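Local coordinates for protein porin (PDB 5DL7) that probably forms a beta-barrel channel of the OprD family in the outer membrane, letting small solutes, perhaps including vanillate and antibiotics, pass across the outer membrane, at residues L93-T98 against D104-I109; P138-P143 against R170-I175; H187-A192 against G260-R265; H216-L219 against Y223-Q226. All coordinates share one frame; numbering follows the deposited sequence.

Contact 1 of 4, residues L93-T98 against D104-I109; sequences LLPVNT and DYYGKI. With CA (calcium ion), chain C; CA (calcium ion), chain E.
P95 sets its CD over the centre of one face of the Y106 ring, 3.6 Å from the centroid and 14° off the normal; the C-H bonds on CD, beside the electron-withdrawing amide N, are mildly polarised and suit a CH-pi contact. Y106 CG lies between its backbone N and carbonyl carbon (chi1 68°), which turns the ring in under P95 and brings the phenol OH to the carbonyl O of L93. OH donates to that oxygen at 2.7 Å, from above the carbonyl plane. L94 adds a looser apolar touch, its CD2 3.9 Å from Y106 CE1. The tyrosine belongs to barrel strand 105-117 and points at the extended loop that precedes it, while F142 meets its ring edge-to-face. Beyond this buried patch the two segments diverge, and calcium ions take over from side-chain packing. N97 OD1 binds one ion at 2.4 Å, together with D103 and a water; on the exposed side D104 grips another with both carboxylate oxygens, beside the carbonyl O of R102 and two waters.

Contact 2 of 4, residues P138-P143 against R170-I175; sequences PARLFP and RQRDSI
Two loops of the OprD-family barrel meet here, residues 138-143 ahead of strand 145-147 and residues 170-175 at the end of strand 159-170, and each presents an arginine to the other. The guanidinium groups of R140 and R172 stack with centres 4.3 Å apart and planes inclined by 27°. In R140, chi1 (-60°) sets CG beside the backbone N and over one face of the R172 guanidinium, 3.6 Å from R172 NE; a bend at chi2 turns the chain beyond it, so that the R140 guanidinium comes back over R172 NH2. R172 runs extended from CG to NE, and its CB packs 3.2 Å from the carbonyl O of F142. R140 NH1 donates to the carbonyl O of A139 at 3.0 Å, in the guanidinium plane, and its NE bonds to the carbonyl O of S91. R172 NH1 is held by S137 and by a salt bridge to E300. Water joins the backbones as well, accepting from L141 N and donating weakly to R172 O. The type I turn from Q171 to S174 carries R172 at its second position. Arginine suits both places because its flat cation can stack through its faces while its N-H groups bond around the rim; E300 and the carbonyls of A139 and S91 probably balance the positive charge, letting the two cations stack.

Contact 3 of 4, residues H187-A192 against G260-R265; sequences HRFNKA and GEVDNR. With CA (calcium ion), chain B; C8E ((hydroxyethyloxy)tri(ethyloxy)octane), chain L.
F189 and V262 form the apolar part of this contact, F189 CE1 lying 4.0 Å from V262 CG2. The backbone O of E261 is at the edge of the same aromatic ring, near its plane and 3.8 Å from CD1, where the ring hydrogens carry slight positive charge. Beside them the amide of N190 folds over G260, with ND2 3.3 Å from the glycine CA. G260 fits because it has no side chain to collide with that amide, and its positive phi (82°) with psi -154° is a conformation that by itself calls for glycine. In the next shell, I259, T291 and P294 pack on F189, while R188 CG lies over one face of its ring and N184 receives its backbone N-H. E261 turns away from the loop: bent at chi2, it binds a calcium ion through both carboxylate oxygens, OE1 at 2.5 Å, and E253 supplies a further carboxylate. Four waters also coordinate the ion, and one of them donates to V262 O. Farther along, R265 NH2 makes a 3.0 Å salt bridge to D263 OD1. R265 also donates from NE and NH1 to ether oxygens and the terminal hydroxyl of a bound detergent, and that hydroxyl donates to D263 OD2. A pair of glutamates, E261 chelating through both oxygens and E253 from the end of strand 240-253, makes this a calcium site at the loop joining neighbouring barrel strands.

Contact 4 of 4, residues H216-L219 against Y223-Q226; sequences HAEL and YQQQ
With chi1 at 166°, H216 sets its CG opposite the backbone N, and Q226 bends at chi2 (80°) so that its amide swings alongside the imidazole. Q226 NE2 then donates to H216 ND1 at 3.0 Å, with the ring and amide planes only 6° apart; the bond therefore lies in both planes and fixes the rotation of each group. The other ends are also held, H216 NE2 by Y199 and Q226 OE1 by N250. On the same face E218 and Q224 run side by side, their CG atoms 3.8 Å apart. The opposite face is more apolar: L219 CB stands over the centre of the Y223 ring, 4.2 Å from its centroid, and L219 CD2 touches Y223 CE2 at 3.6 Å. The methyl of A217 leaves room for F198 and T200 of strand 198-206 to lie close against the hairpin, and Q225 NE2 donates to S251 OG and the carbonyl O of P294. The backbones are joined by paired bonds, A217 N to Q225 O at 2.8 Å and Q225 N back to A217 O, with the same exchange between L219 and Y223. Hydrogen-bonded and non-hydrogen-bonded pairs follow in turn, as in a regular antiparallel beta hairpin, here strands 210-219 and 223-235 of the porin barrel wall.

In the fold
From the N terminus, contact 1 comes first, closing a five-residue, calcium-binding turnback at the end of the long loop between strands 66-79 and 105-117. Contact 2 follows in series and draws together the loops before strand 145-147 and after strand 159-170. Its centre is 9 Å from that of contact 1, and the two touch: R170 NH2 probably bonds to I109 O, and K108 NZ to S174 O, linking these loops to the barrel wall. Contact 3 then spans the chain from the loop after strand 181-182 to the start of strand 263-275. Contact 4, a local hairpin, is nested inside that span, with centres 14 Å apart and no direct touch. No pair of contacts crosses.

Contact 1 of 4, residues L93-T98 against D104-I109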
loop_
_atom_site.group_PDB
_atom_site.type_symbol
_atom_site.label_atom_id
_atom_site.label_comp_id
_atom_site.label_asym_id
_atom_site.label_seq_id
_atom_site.Cartn_x
_atom_site.Cartn_y
_atom_site.Cartn_z
ATOM N N LEU A 93 -2.714 2.265 13.581
ATOM C CA LEU A 93 -3.047 0.945 13.973
ATOM C C LEU A 93 -4.420 0.907 14.691
ATOM O O LEU A 93 -4.982 -0.119 14.877
ATOM C CB LEU A 93 -1.994 0.334 14.974
ATOM C CG LEU A 93 -0.596 0.083 14.366
ATOM C CD1 LEU A 93 0.262 -0.625 15.369
ATOM C CD2 LEU A 93 -0.684 -0.780 13.102
ATOM N N LEU A 94 -4.753 2.033 15.360
ATOM C CA LEU A 94 -5.954 2.071 16.237
ATOM C C LEU A 94 -6.713 3.438 15.946
ATOM O O LEU A 94 -6.040 4.483 15.617
ATOM C CB LEU A 94 -5.546 2.114 17.685
ATOM C CG LEU A 94 -4.886 0.814 18.236
ATOM C CD1 LEU A 94 -4.169 1.110 19.540
ATOM C CD2 LEU A 94 -5.952 -0.237 18.443
ATOM N N PRO A 95 -8.019 3.409 16.093
ATOM C CA PRO A 95 -8.797 4.699 16.043
ATOM C C PRO A 95 -8.347 5.626 17.133
ATOM O O PRO A 95 -8.015 5.220 18.303
ATOM C CB PRO A 95 -10.234 4.272 16.135
ATOM C CG PRO A 95 -10.226 2.740 15.954
ATOM C CD PRO A 95 -8.896 2.310 16.518
ATOM N N VAL A 96 -8.187 6.902 16.724
ATOM C CA VAL A 96 -7.756 7.907 17.738
ATOM C C VAL A 96 -8.822 9.022 17.805
ATOM O O VAL A 96 -9.213 9.511 16.751
ATOM C CB VAL A 96 -6.404 8.516 17.309
ATOM C CG1 VAL A 96 -5.999 9.605 18.204
ATOM C CG2 VAL A 96 -5.271 7.427 17.460
ATOM N N ASN A 97 -9.206 9.388 19.006
ATOM C CA ASN A 97 -10.208 10.414 19.215
ATOM C C ASN A 97 -9.615 11.807 19.137
ATOM O O ASN A 97 -8.343 12.062 19.115
ATOM C CB ASN A 97 -10.782 10.175 20.568
ATOM C CG ASN A 97 -11.532 8.840 20.605
ATOM O OD1 ASN A 97 -12.366 8.642 19.813
ATOM N ND2 ASN A 97 -11.147 7.933 21.451
ATOM N N THR A 98 -10.516 12.782 19.142
ATOM C CA THR A 98 -10.100 14.192 19.034
ATOM C C THR A 98 -9.305 14.622 20.242
ATOM O O THR A 98 -8.545 15.536 20.070
ATOM C CB THR A 98 -11.323 15.187 18.840
ATOM O OG1 THR A 98 -12.151 14.977 19.935
ATOM C CG2 THR A 98 -11.997 14.916 17.583
ATOM N N ASP A 104 -9.812 1.376 22.468
ATOM C CA ASP A 104 -9.084 0.209 22.932
ATOM C C ASP A 104 -9.443 -1.090 22.195
ATOM O O ASP A 104 -8.669 -2.084 22.284
ATOM C CB ASP A 104 -9.193 0.067 24.381
ATOM C CG ASP A 104 -8.514 1.238 25.094
ATOM O OD1 ASP A 104 -7.430 1.766 24.677
ATOM O OD2 ASP A 104 -9.119 1.761 26.011
ATOM N N TYR A 105 -10.564 -1.044 21.458
ATOM C CA TYR A 105 -11.129 -2.136 20.771
ATOM C C TYR A 105 -11.810 -1.579 19.558
ATOM O O TYR A 105 -12.350 -0.473 19.665
ATOM C CB TYR A 105 -12.014 -2.999 21.570
ATOM C CG TYR A 105 -12.708 -3.837 20.685
ATOM C CD1 TYR A 105 -12.107 -5.009 20.236
ATOM C CD2 TYR A 105 -13.990 -3.510 20.202
ATOM C CE1 TYR A 105 -12.719 -5.894 19.313
ATOM C CE2 TYR A 105 -14.590 -4.321 19.207
ATOM C CZ TYR A 105 -13.992 -5.498 18.747
ATOM O OH TYR A 105 -14.632 -6.472 17.963
ATOM N N TYR A 106 -11.632 -2.211 18.374
ATOM C CA TYR A 106 -12.454 -1.864 17.265
ATOM C C TYR A 106 -12.671 -3.036 16.402
ATOM O O TYR A 106 -11.691 -3.867 16.146
ATOM C CB TYR A 106 -11.967 -0.712 16.447
ATOM C CG TYR A 106 -10.648 -0.811 15.569
ATOM C CD1 TYR A 106 -9.420 -1.151 16.146
ATOM C CD2 TYR A 106 -10.649 -0.433 14.206
ATOM C CE1 TYR A 106 -8.206 -1.134 15.330
ATOM C CE2 TYR A 106 -9.467 -0.407 13.374
ATOM C CZ TYR A 106 -8.225 -0.794 14.042
ATOM O OH TYR A 106 -7.108 -0.675 13.285
ATOM N N GLY A 107 -13.884 -3.112 15.848
ATOM C CA GLY A 107 -14.316 -4.293 15.105
ATOM C C GLY A 107 -15.063 -3.887 13.844
ATOM O O GLY A 107 -15.631 -2.797 13.871
ATOM N N LYS A 108 -15.058 -4.680 12.722
ATOM C CA LYS A 108 -15.747 -4.250 11.526
ATOM C C LYS A 108 -15.858 -5.417 10.550
ATOM O O LYS A 108 -15.078 -6.442 10.692
ATOM C CB LYS A 108 -15.160 -3.073 10.784
ATOM C CG LYS A 108 -13.625 -3.036 10.777
ATOM C CD LYS A 108 -13.022 -1.973 9.969
ATOM C CE LYS A 108 -11.557 -1.825 10.232
ATOM N NZ LYS A 108 -10.921 -0.768 9.448
ATOM N N ILE A 109 -16.915 -5.443 9.820
ATOM C CA ILE A 109 -17.188 -6.604 8.958
ATOM C C ILE A 109 -17.481 -6.075 7.556
ATOM O O ILE A 109 -18.292 -5.115 7.410
ATOM C CB ILE A 109 -18.213 -7.579 9.462
ATOM C CG1 ILE A 109 -18.496 -8.695 8.417
ATOM C CG2 ILE A 109 -19.582 -6.950 9.686
ATOM C CD1 ILE A 109 -19.205 -9.857 9.026
HETATM CA CA CA C . -13.881 6.848 19.544
HETATM CA CA CA E . -8.088 4.207 25.461
HETATM O O HOH W 1 -13.278 7.220 17.315
HETATM O O HOH W 2 -10.090 5.111 25.484
HETATM O O HOH W 3 -5.571 4.427 25.211
#

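Contact 2 of 4, residues P138-P143 against R170-I175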
loop_
_atom_site.group_PDB
_atom_site.type_symbol
_atom_site.label_atom_id
_atom_site.label_comp_id
_atom_site.label_asym_id
_atom_site.label_seq_id
_atom_site.Cartn_x
_atom_site.Cartn_y
_atom_site.Cartn_z
ATOM N N PRO A 138 -2.459 -2.015 2.865
ATOM C CA PRO A 138 -2.260 -3.060 3.715
ATOM C C PRO A 138 -1.251 -2.681 4.896
ATOM O O PRO A 138 -0.939 -3.617 5.648
ATOM C CB PRO A 138 -1.549 -4.133 2.769
ATOM C CG PRO A 138 -0.639 -3.199 2.134
ATOM C CD PRO A 138 -1.399 -1.917 1.778
ATOM N N ALA A 139 -0.890 -1.454 5.016
ATOM C CA ALA A 139 0.335 -1.103 5.795
ATOM C C ALA A 139 0.045 -0.843 7.264
ATOM O O ALA A 139 0.984 -0.685 8.036
ATOM C CB ALA A 139 0.894 0.111 5.160
ATOM N N ARG A 140 -1.216 -1.040 7.737
ATOM C CA ARG A 140 -1.538 -0.950 9.164
ATOM C C ARG A 140 -2.156 -2.230 9.643
ATOM O O ARG A 140 -1.804 -3.324 9.125
ATOM C CB ARG A 140 -2.183 0.423 9.548
ATOM C CG ARG A 140 -1.374 1.645 9.289
ATOM C CD ARG A 140 -0.132 1.788 10.162
ATOM N NE ARG A 140 0.546 3.019 9.791
ATOM C CZ ARG A 140 1.344 3.237 8.774
ATOM N NH1 ARG A 140 1.663 2.276 7.901
ATOM N NH2 ARG A 140 1.779 4.461 8.475
ATOM N N LEU A 141 -3.064 -2.235 10.611
ATOM C CA LEU A 141 -3.490 -3.428 11.173
ATOM C C LEU A 141 -4.426 -4.171 10.249
ATOM O O LEU A 141 -4.424 -5.372 10.213
ATOM C CB LEU A 141 -4.139 -3.170 12.535
ATOM C CG LEU A 141 -4.480 -4.385 13.348
ATOM C CD1 LEU A 141 -3.156 -5.068 13.819
ATOM C CD2 LEU A 141 -5.327 -4.073 14.621
ATOM N N PHE A 142 -5.373 -3.469 9.658
ATOM C CA PHE A 142 -6.430 -4.004 8.799
ATOM C C PHE A 142 -6.388 -3.320 7.479
ATOM O O PHE A 142 -6.046 -2.166 7.365
ATOM C CB PHE A 142 -7.813 -3.683 9.477
ATOM C CG PHE A 142 -7.963 -4.272 10.800
ATOM C CD1 PHE A 142 -7.719 -5.636 11.042
ATOM C CD2 PHE A 142 -8.496 -3.602 11.895
ATOM C CE1 PHE A 142 -7.850 -6.251 12.285
ATOM C CE2 PHE A 142 -8.609 -4.244 13.105
ATOM C CZ PHE A 142 -8.348 -5.576 13.299
ATOM N N PRO A 143 -6.917 -3.964 6.430
ATOM C CA PRO A 143 -6.944 -3.363 5.092
ATOM C C PRO A 143 -7.959 -2.229 5.012
ATOM O O PRO A 143 -8.996 -2.330 5.604
ATOM C CB PRO A 143 -7.480 -4.537 4.197
ATOM C CG PRO A 143 -8.095 -5.500 5.049
ATOM C CD PRO A 143 -7.400 -5.355 6.432
ATOM N N ARG A 170 -13.708 2.754 3.904
ATOM C CA ARG A 170 -13.541 2.634 5.332
ATOM C C ARG A 170 -12.024 2.494 5.598
ATOM O O ARG A 170 -11.450 1.483 5.209
ATOM C CB ARG A 170 -14.295 1.406 5.801
ATOM C CG ARG A 170 -14.115 1.163 7.301
ATOM C CD ARG A 170 -15.208 0.422 8.003
ATOM N NE ARG A 170 -15.530 -0.877 7.431
ATOM C CZ ARG A 170 -16.601 -1.558 7.771
ATOM N NH1 ARG A 170 -17.424 -1.012 8.694
ATOM N NH2 ARG A 170 -16.890 -2.740 7.235
ATOM N N GLN A 171 -11.489 3.484 6.195
ATOM C CA GLN A 171 -10.031 3.620 6.396
ATOM C C GLN A 171 -9.579 2.474 7.328
ATOM O O GLN A 171 -10.320 1.956 8.139
ATOM C CB GLN A 171 -9.587 4.918 6.870
ATOM C CG GLN A 171 -10.061 6.130 6.034
ATOM C CD GLN A 171 -9.374 6.147 4.590
ATOM O OE1 GLN A 171 -8.855 5.153 4.116
ATOM N NE2 GLN A 171 -9.698 7.243 3.821
ATOM N N ARG A 172 -8.315 2.166 7.154
ATOM C CA ARG A 172 -7.741 1.066 7.945
ATOM C C ARG A 172 -7.952 1.143 9.449
ATOM O O ARG A 172 -8.198 0.125 10.140
ATOM C CB ARG A 172 -6.166 1.002 7.601
ATOM C CG ARG A 172 -5.457 2.229 7.919
ATOM C CD ARG A 172 -4.238 2.397 6.979
ATOM N NE ARG A 172 -3.501 3.612 7.221
ATOM C CZ ARG A 172 -2.342 3.932 6.651
ATOM N NH1 ARG A 172 -1.842 3.163 5.671
ATOM N NH2 ARG A 172 -1.746 5.056 7.022
ATOM N N ASP A 173 -7.847 2.344 9.983
ATOM C CA ASP A 173 -7.992 2.639 11.395
ATOM C C ASP A 173 -9.384 3.233 11.787
ATOM O O ASP A 173 -9.512 3.822 12.817
ATOM C CB ASP A 173 -6.980 3.678 11.853
ATOM C CG ASP A 173 -6.983 4.981 11.007
ATOM O OD1 ASP A 173 -7.708 5.081 9.984
ATOM O OD2 ASP A 173 -6.280 5.972 11.436
ATOM N N SER A 174 -10.398 2.816 11.057
ATOM C CA SER A 174 -11.764 3.321 11.300
ATOM C C SER A 174 -12.753 2.252 11.243
ATOM O O SER A 174 -12.691 1.266 10.480
ATOM C CB SER A 174 -12.087 4.358 10.211
ATOM O OG SER A 174 -13.411 4.892 10.528
ATOM N N ILE A 175 -13.793 2.409 12.098
ATOM C CA ILE A 175 -14.926 1.554 11.977
ATOM C C ILE A 175 -15.996 2.097 11.051
ATOM O O ILE A 175 -17.006 1.329 10.807
ATOM C CB ILE A 175 -15.599 1.176 13.275
ATOM C CG1 ILE A 175 -16.161 2.396 14.051
ATOM C CG2 ILE A 175 -14.628 0.516 14.250
ATOM C CD1 ILE A 175 -16.815 2.146 15.414
HETATM O O HOH W 4 -5.204 -0.193 11.048
HETATM O O HOH W 5 -11.140 -1.016 6.687
#

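Contact 3 of 4, residues H187-A192 against G260-R265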
loop_
_atom_site.group_PDB
_atom_site.type_symbol
_atom_site.label_atom_id
_atom_site.label_comp_id
_atom_site.label_asym_id
_atom_site.label_seq_id
_atom_site.Cartn_x
_atom_site.Cartn_y
_atom_site.Cartn_z
ATOM N N HIS A 187 0.990 19.816 2.021
ATOM C CA HIS A 187 0.266 20.902 1.366
ATOM C C HIS A 187 0.411 20.901 -0.159
ATOM O O HIS A 187 0.430 22.035 -0.757
ATOM C CB HIS A 187 0.689 22.221 1.933
ATOM C CG HIS A 187 0.569 22.346 3.421
ATOM N ND1 HIS A 187 -0.639 22.542 3.987
ATOM C CD2 HIS A 187 1.449 22.123 4.484
ATOM C CE1 HIS A 187 -0.561 22.554 5.321
ATOM N NE2 HIS A 187 0.702 22.285 5.641
ATOM N N ARG A 188 0.367 19.749 -0.732
ATOM C CA ARG A 188 0.540 19.519 -2.181
ATOM C C ARG A 188 -0.527 20.202 -3.041
ATOM O O ARG A 188 -0.281 20.800 -4.128
ATOM C CB ARG A 188 0.590 18.032 -2.425
ATOM C CG ARG A 188 0.854 17.541 -3.786
ATOM C CD ARG A 188 1.114 16.012 -3.706
ATOM N NE ARG A 188 2.296 15.701 -2.949
ATOM C CZ ARG A 188 2.734 14.480 -2.539
ATOM N NH1 ARG A 188 1.995 13.427 -2.797
ATOM N NH2 ARG A 188 3.749 14.261 -1.865
ATOM N N PHE A 189 -1.745 20.200 -2.479
ATOM C CA PHE A 189 -2.929 20.755 -3.050
ATOM C C PHE A 189 -3.599 21.741 -2.127
ATOM O O PHE A 189 -3.062 22.072 -1.049
ATOM C CB PHE A 189 -3.865 19.604 -3.498
ATOM C CG PHE A 189 -3.249 18.566 -4.344
ATOM C CD1 PHE A 189 -2.902 18.828 -5.695
ATOM C CD2 PHE A 189 -2.877 17.365 -3.835
ATOM C CE1 PHE A 189 -2.235 17.895 -6.475
ATOM C CE2 PHE A 189 -2.274 16.378 -4.641
ATOM C CZ PHE A 189 -1.937 16.632 -5.908
ATOM N N ASN A 190 -4.762 22.292 -2.531
ATOM C CA ASN A 190 -5.359 23.370 -1.761
ATOM C C ASN A 190 -5.897 22.839 -0.445
ATOM O O ASN A 190 -6.051 23.695 0.504
ATOM C CB ASN A 190 -6.601 23.982 -2.441
ATOM C CG ASN A 190 -6.324 24.830 -3.727
ATOM O OD1 ASN A 190 -5.249 25.230 -3.864
ATOM N ND2 ASN A 190 -7.315 25.091 -4.398
ATOM N N LYS A 191 -6.356 21.600 -0.369
ATOM C CA LYS A 191 -6.967 21.030 0.847
ATOM C C LYS A 191 -7.072 19.571 0.641
ATOM O O LYS A 191 -6.922 19.145 -0.499
ATOM C CB LYS A 191 -8.363 21.686 1.030
ATOM C CG LYS A 191 -9.384 21.401 -0.121
ATOM C CD LYS A 191 -10.725 22.088 0.162
ATOM C CE LYS A 191 -11.429 21.443 1.302
ATOM N NZ LYS A 191 -12.625 22.278 1.491
ATOM N N ALA A 192 -7.394 18.849 1.693
ATOM C CA ALA A 192 -7.878 17.460 1.556
ATOM C C ALA A 192 -9.375 17.618 1.202
ATOM O O ALA A 192 -10.074 18.522 1.712
ATOM C CB ALA A 192 -7.695 16.735 2.893
ATOM N N GLY A 260 -8.098 22.176 -6.154
ATOM C CA GLY A 260 -7.451 23.135 -7.069
ATOM C C GLY A 260 -6.786 22.503 -8.271
ATOM O O GLY A 260 -7.119 21.357 -8.659
ATOM N N GLU A 261 -5.795 23.183 -8.810
ATOM C CA GLU A 261 -4.977 22.665 -9.897
ATOM C C GLU A 261 -4.332 21.360 -9.568
ATOM O O GLU A 261 -3.764 21.162 -8.511
ATOM C CB GLU A 261 -4.002 23.689 -10.320
ATOM C CG GLU A 261 -3.074 23.365 -11.478
ATOM C CD GLU A 261 -3.839 23.176 -12.818
ATOM O OE1 GLU A 261 -5.001 23.565 -12.975
ATOM O OE2 GLU A 261 -3.083 22.759 -13.803
ATOM N N VAL A 262 -4.395 20.422 -10.538
ATOM C CA VAL A 262 -3.674 19.169 -10.449
ATOM C C VAL A 262 -3.005 19.001 -11.798
ATOM O O VAL A 262 -3.664 19.022 -12.819
ATOM C CB VAL A 262 -4.646 17.962 -10.182
ATOM C CG1 VAL A 262 -3.877 16.630 -10.215
ATOM C CG2 VAL A 262 -5.421 18.138 -8.898
ATOM N N ASP A 263 -1.750 18.813 -11.801
ATOM C CA ASP A 263 -0.926 18.804 -13.082
ATOM C C ASP A 263 0.358 18.015 -12.829
ATOM O O ASP A 263 1.314 18.528 -12.335
ATOM C CB ASP A 263 -0.672 20.267 -13.562
ATOM C CG ASP A 263 0.224 20.250 -14.757
ATOM O OD1 ASP A 263 -0.267 19.606 -15.746
ATOM O OD2 ASP A 263 1.292 20.871 -14.909
ATOM N N ASN A 264 0.290 16.710 -13.081
ATOM C CA ASN A 264 1.406 15.870 -12.717
ATOM C C ASN A 264 1.581 14.721 -13.733
ATOM O O ASN A 264 0.618 14.105 -14.122
ATOM C CB ASN A 264 1.157 15.271 -11.320
ATOM C CG ASN A 264 2.321 14.434 -10.897
ATOM O OD1 ASN A 264 2.309 13.186 -10.999
ATOM N ND2 ASN A 264 3.347 15.100 -10.307
ATOM N N ARG A 265 2.814 14.503 -14.048
ATOM C CA ARG A 265 3.244 13.187 -14.608
ATOM C C ARG A 265 4.227 12.640 -13.682
ATOM O O ARG A 265 5.094 13.356 -13.167
ATOM C CB ARG A 265 3.927 13.315 -16.003
ATOM C CG ARG A 265 2.970 13.521 -17.145
ATOM C CD ARG A 265 2.224 14.817 -17.177
ATOM N NE ARG A 265 3.122 15.913 -17.303
ATOM C CZ ARG A 265 2.863 17.195 -17.048
ATOM N NH1 ARG A 265 3.823 18.136 -17.149
ATOM N NH2 ARG A 265 1.686 17.471 -16.531
HETATM CA CA CA B . -5.065 22.264 -15.132
HETATM C C11 C8E L . 5.068 15.919 -20.482
HETATM O O12 C8E L . 5.393 15.637 -19.041
HETATM C C13 C8E L . 6.778 15.497 -18.845
HETATM C C14 C8E L . 7.411 16.884 -18.974
HETATM O O15 C8E L . 6.675 17.944 -18.239
HETATM C C16 C8E L . 7.560 19.044 -18.173
HETATM C C17 C8E L . 6.919 20.088 -17.296
HETATM O O18 C8E L . 5.736 20.519 -17.973
HETATM C C19 C8E L . 5.097 21.589 -17.232
HETATM C C20 C8E L . 3.654 21.741 -17.641
HETATM O O21 C8E L . 2.742 20.768 -17.015
HETATM O O HOH W 6 -3.888 20.177 -15.287
HETATM O O HOH W 7 -3.477 23.037 -16.847
HETATM O O HOH W 8 -6.183 21.367 -17.030
HETATM O O HOH W 9 -5.883 24.384 -15.954
#

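Contact 4 of 4, residues H216-L219 against Y223-Q226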
loop_
_atom_site.group_PDB
_atom_site.type_symbol
_atom_site.label_atom_id
_atom_site.label_comp_id
_atom_site.label_asym_id
_atom_site.label_seq_id
_atom_site.Cartn_x
_atom_site.Cartn_y
_atom_site.Cartn_z
ATOM N N HIS A 216 -7.543 3.896 -16.437
ATOM C CA HIS A 216 -8.081 5.256 -16.321
ATOM C C HIS A 216 -8.965 5.363 -15.049
ATOM O O HIS A 216 -9.664 4.445 -14.732
ATOM C CB HIS A 216 -8.918 5.689 -17.579
ATOM C CG HIS A 216 -9.748 6.927 -17.352
ATOM N ND1 HIS A 216 -9.197 8.189 -17.344
ATOM C CD2 HIS A 216 -11.042 7.077 -17.004
ATOM C CE1 HIS A 216 -10.132 9.064 -17.039
ATOM N NE2 HIS A 216 -11.271 8.445 -16.910
ATOM N N ALA A 217 -8.912 6.492 -14.402
ATOM C CA ALA A 217 -9.662 6.725 -13.156
ATOM C C ALA A 217 -10.149 8.212 -13.117
ATOM O O ALA A 217 -9.521 9.132 -13.652
ATOM C CB ALA A 217 -8.859 6.516 -11.918
ATOM N N GLU A 218 -11.292 8.362 -12.464
ATOM C CA GLU A 218 -11.852 9.677 -12.164
ATOM C C GLU A 218 -12.319 9.646 -10.719
ATOM O O GLU A 218 -13.256 8.941 -10.381
ATOM C CB GLU A 218 -12.926 10.089 -13.125
ATOM C CG GLU A 218 -13.462 11.471 -12.769
ATOM C CD GLU A 218 -14.626 11.888 -13.665
ATOM O OE1 GLU A 218 -14.422 11.942 -14.836
ATOM O OE2 GLU A 218 -15.730 11.929 -13.176
ATOM N N LEU A 219 -11.776 10.620 -9.932
ATOM C CA LEU A 219 -12.358 10.939 -8.582
ATOM C C LEU A 219 -13.155 12.213 -8.795
ATOM O O LEU A 219 -12.580 13.284 -9.124
ATOM C CB LEU A 219 -11.212 11.177 -7.621
ATOM C CG LEU A 219 -11.527 11.527 -6.195
ATOM C CD1 LEU A 219 -12.301 10.386 -5.534
ATOM C CD2 LEU A 219 -10.296 11.844 -5.406
ATOM N N TYR A 223 -9.965 14.825 -9.502
ATOM C CA TYR A 223 -8.903 14.563 -10.521
ATOM C C TYR A 223 -9.340 13.446 -11.469
ATOM O O TYR A 223 -10.153 12.582 -11.084
ATOM C CB TYR A 223 -7.554 14.316 -9.959
ATOM C CG TYR A 223 -7.372 13.054 -9.186
ATOM C CD1 TYR A 223 -7.255 11.821 -9.879
ATOM C CD2 TYR A 223 -7.314 12.958 -7.835
ATOM C CE1 TYR A 223 -7.065 10.655 -9.166
ATOM C CE2 TYR A 223 -7.089 11.788 -7.124
ATOM C CZ TYR A 223 -7.020 10.603 -7.713
ATOM O OH TYR A 223 -6.859 9.399 -7.096
ATOM N N GLN A 224 -8.676 13.443 -12.635
ATOM C CA GLN A 224 -8.650 12.258 -13.551
ATOM C C GLN A 224 -7.218 11.794 -13.588
ATOM O O GLN A 224 -6.292 12.610 -13.576
ATOM C CB GLN A 224 -9.161 12.588 -14.976
ATOM C CG GLN A 224 -10.616 12.781 -14.928
ATOM C CD GLN A 224 -11.189 13.153 -16.293
ATOM O OE1 GLN A 224 -12.322 13.848 -16.403
ATOM N NE2 GLN A 224 -10.458 12.786 -17.303
ATOM N N GLN A 225 -7.014 10.498 -13.712
ATOM C CA GLN A 225 -5.696 9.907 -13.665
ATOM C C GLN A 225 -5.593 8.700 -14.655
ATOM O O GLN A 225 -6.530 7.925 -14.643
ATOM C CB GLN A 225 -5.302 9.557 -12.273
ATOM C CG GLN A 225 -3.948 8.933 -12.086
ATOM C CD GLN A 225 -3.702 8.710 -10.595
ATOM O OE1 GLN A 225 -4.074 7.691 -10.025
ATOM N NE2 GLN A 225 -3.064 9.730 -9.967
ATOM N N GLN A 226 -4.539 8.716 -15.459
ATOM C CA GLN A 226 -4.240 7.471 -16.200
ATOM C C GLN A 226 -2.962 6.826 -15.762
ATOM O O GLN A 226 -2.015 7.521 -15.194
ATOM C CB GLN A 226 -4.062 7.843 -17.637
ATOM C CG GLN A 226 -5.302 8.328 -18.367
ATOM C CD GLN A 226 -5.615 9.810 -18.060
ATOM O OE1 GLN A 226 -4.722 10.656 -18.031
ATOM N NE2 GLN A 226 -6.840 10.040 -17.738
#